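Local atomic coordinates of mandelate racemase/muconate lactonizing enzyme-like protein (PDB entry 3RCY), a protein that probably acts as a magnesium-dependent isomerase or related enzyme of the mandelate racemase/muconate lactonizing enzyme family within the enolase superfamily. Residues A[130-135]-A[155-160]. Numbering follows the deposited sequence. Where two conformers were deposited one is given.
Sequences TYLYPL and ADCVAR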
loop_
_atom_site.group_PDB
_atom_site.type_symbol
_atom_site.label_atom_id
_atom_site.label_comp_id
_atom_site.label_asym_id
_atom_site.label_seq_id
_atom_site.Cartn_x
_atom_site.Cartn_y
_atom_site.Cartn_z
ATOM N N THR A 130 -36.861 -6.237 12.866
ATOM C CA THR A 130 -37.121 -7.662 13.021
ATOM C C THR A 130 -36.891 -8.400 11.707
ATOM O O THR A 130 -36.953 -7.792 10.634
ATOM C CB THR A 130 -38.571 -7.911 13.562
ATOM O OG1 THR A 130 -38.810 -9.316 13.709
ATOM C CG2 THR A 130 -39.620 -7.310 12.649
ATOM N N TYR A 131 -36.597 -9.698 11.797
ATOM C CA TYR A 131 -36.746 -10.601 10.661
ATOM C C TYR A 131 -38.202 -10.598 10.215
ATOM O O TYR A 131 -39.101 -10.312 11.009
ATOM C CB TYR A 131 -36.421 -12.040 11.060
ATOM C CG TYR A 131 -35.016 -12.518 10.810
ATOM C CD1 TYR A 131 -34.221 -12.953 11.879
ATOM C CD2 TYR A 131 -34.485 -12.574 9.521
ATOM C CE1 TYR A 131 -32.931 -13.419 11.679
ATOM C CE2 TYR A 131 -33.184 -13.044 9.302
ATOM C CZ TYR A 131 -32.413 -13.464 10.395
ATOM O OH TYR A 131 -31.121 -13.925 10.224
ATOM N N LEU A 132 -38.423 -10.948 8.951
ATOM C CA LEU A 132 -39.757 -11.274 8.465
ATOM C C LEU A 132 -40.107 -12.713 8.843
ATOM O O LEU A 132 -39.481 -13.662 8.366
ATOM C CB LEU A 132 -39.846 -11.085 6.950
ATOM C CG LEU A 132 -39.572 -9.657 6.473
ATOM C CD1 LEU A 132 -39.571 -9.574 4.953
ATOM C CD2 LEU A 132 -40.601 -8.710 7.083
ATOM N N TYR A 133 -41.097 -12.863 9.722
ATOM C CA TYR A 133 -41.548 -14.190 10.170
ATOM C C TYR A 133 -42.889 -14.519 9.518
ATOM O O TYR A 133 -43.627 -13.597 9.137
ATOM C CB TYR A 133 -41.684 -14.225 11.695
ATOM C CG TYR A 133 -40.372 -14.073 12.435
ATOM C CD1 TYR A 133 -39.469 -15.133 12.506
ATOM C CD2 TYR A 133 -40.031 -12.866 13.059
ATOM C CE1 TYR A 133 -38.256 -15.007 13.182
ATOM C CE2 TYR A 133 -38.818 -12.726 13.745
ATOM C CZ TYR A 133 -37.936 -13.806 13.795
ATOM O OH TYR A 133 -36.740 -13.702 14.458
ATOM N N PRO A 134 -43.213 -15.825 9.387
ATOM C CA PRO A 134 -44.505 -16.203 8.815
ATOM C C PRO A 134 -45.655 -15.595 9.607
ATOM O O PRO A 134 -45.620 -15.566 10.844
ATOM C CB PRO A 134 -44.530 -17.735 8.951
ATOM C CG PRO A 134 -43.116 -18.143 9.112
ATOM C CD PRO A 134 -42.414 -17.002 9.782
ATOM N N LEU A 135 -46.642 -15.077 8.888
ATOM C CA LEU A 135 -47.919 -14.687 9.470
ATOM C C LEU A 135 -48.747 -15.952 9.739
ATOM O O LEU A 135 -48.390 -17.027 9.256
ATOM C CB LEU A 135 -48.645 -13.715 8.527
ATOM C CG LEU A 135 -47.980 -12.335 8.366
ATOM C CD1 LEU A 135 -48.757 -11.463 7.382
ATOM C CD2 LEU A 135 -47.826 -11.621 9.716
ATOM N N ALA A 155 -45.296 -5.820 4.979
ATOM C CA ALA A 155 -46.418 -4.889 5.078
ATOM C C ALA A 155 -46.954 -4.842 6.501
ATOM O O ALA A 155 -47.221 -3.764 7.031
ATOM C CB ALA A 155 -47.531 -5.263 4.096
ATOM N N ASP A 156 -47.075 -6.005 7.131
ATOM C CA ASP A 156 -47.534 -6.066 8.512
ATOM C C ASP A 156 -46.523 -5.444 9.495
ATOM O O ASP A 156 -46.910 -4.696 10.387
ATOM C CB ASP A 156 -47.880 -7.502 8.910
ATOM C CG ASP A 156 -48.640 -7.564 10.214
ATOM O OD1 ASP A 156 -49.744 -6.982 10.312
ATOM O OD2 ASP A 156 -48.123 -8.179 11.153
ATOM N N CYS A 157 -45.234 -5.744 9.331
ATOM C CA CYS A 157 -44.198 -5.118 10.165
ATOM C C CYS A 157 -44.241 -3.592 10.082
ATOM O O CYS A 157 -44.174 -2.890 11.095
ATOM C CB CYS A 157 -42.805 -5.614 9.763
ATOM S SG CYS A 157 -42.488 -7.271 10.279
ATOM N N VAL A 158 -44.360 -3.089 8.863
ATOM C CA VAL A 158 -44.395 -1.650 8.623
ATOM C C VAL A 158 -45.657 -1.002 9.201
ATOM O O VAL A 158 -45.584 0.069 9.812
ATOM C CB VAL A 158 -44.207 -1.338 7.121
ATOM C CG1 VAL A 158 -44.519 0.116 6.816
ATOM C CG2 VAL A 158 -42.778 -1.680 6.719
ATOM N N ALA A 159 -46.799 -1.663 9.037
ATOM C CA ALA A 159 -48.053 -1.175 9.617
ATOM C C ALA A 159 -47.893 -0.989 11.127
ATOM O O ALA A 159 -48.380 -0.006 11.684
ATOM C CB ALA A 159 -49.201 -2.138 9.312
ATOM N N ARG A 160 -47.144 -1.884 11.728
ATOM C CA ARG A 160 -46.910 -1.969 13.146
ATOM C C ARG A 160 -45.813 -0.997 13.583
ATOM O O ARG A 160 -45.493 -0.979 14.718
ATOM C CB ARG A 160 -46.491 -3.393 13.539
ATOM C CG ARG A 160 -47.511 -4.414 14.037
ATOM C CD ARG A 160 -47.128 -5.909 13.747
ATOM N NE ARG A 160 -45.681 -6.309 13.751
ATOM C CZ ARG A 160 -45.185 -7.391 13.127
ATOM N NH1 ARG A 160 -43.940 -7.855 13.381
ATOM N NH2 ARG A 160 -45.946 -8.040 12.267
#
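The thiol of C157 points into the angle between T130 and L132. Its SG lies 3.7 Å from CG2 of T130 and 4.0 Å from CD2 of L132. This is the buried part of the contact. T130 lies on strand 126-131 of the barrel, and C157 lies near the end of helix 147-159. After a loop and the short helix 140-143, the chain runs through helix 147-159 to the parallel neighbour 164-167, a right-handed beta-alpha-beta crossover of the enolase-type C-terminal barrel. V165 of that next strand touches both L132 and C157 and continues the apolar layer.

T130 divides its side chain between two jobs. OG1 stands anti to the backbone N (chi1 -180°) and bonds to the carbonyl O of Y131 at 2.9 Å. It approaches in the carbonyl plane, on a lone pair. CG2 is left facing the sulfur.

The outer side is more polar and more open to solvent: L135 and D156 are partly exposed, R160 exposed. L135 leans across D156, with its CD2 3.7 Å from the carboxylate OD2. NH2 of R160 forms a salt bridge with that same OD2. The deposited separation is very short, and R160 has two conformers, so its exact geometry is doubtful. In the conformer given, the guanidinium lays one face over CA of C157, and NH1 comes no nearer than 4.4 Å to CG2 of T130.

The two segments therefore meet mainly through methyl groups, against the sulfur inside and the D156 carboxylate outside. D156, in the last helical turn, and R160, just beyond it, pair their charges with each other. A polar link lies nearby, from Y133 O to S153 OG, but the side chains meeting across the two segments make mainly apolar contacts.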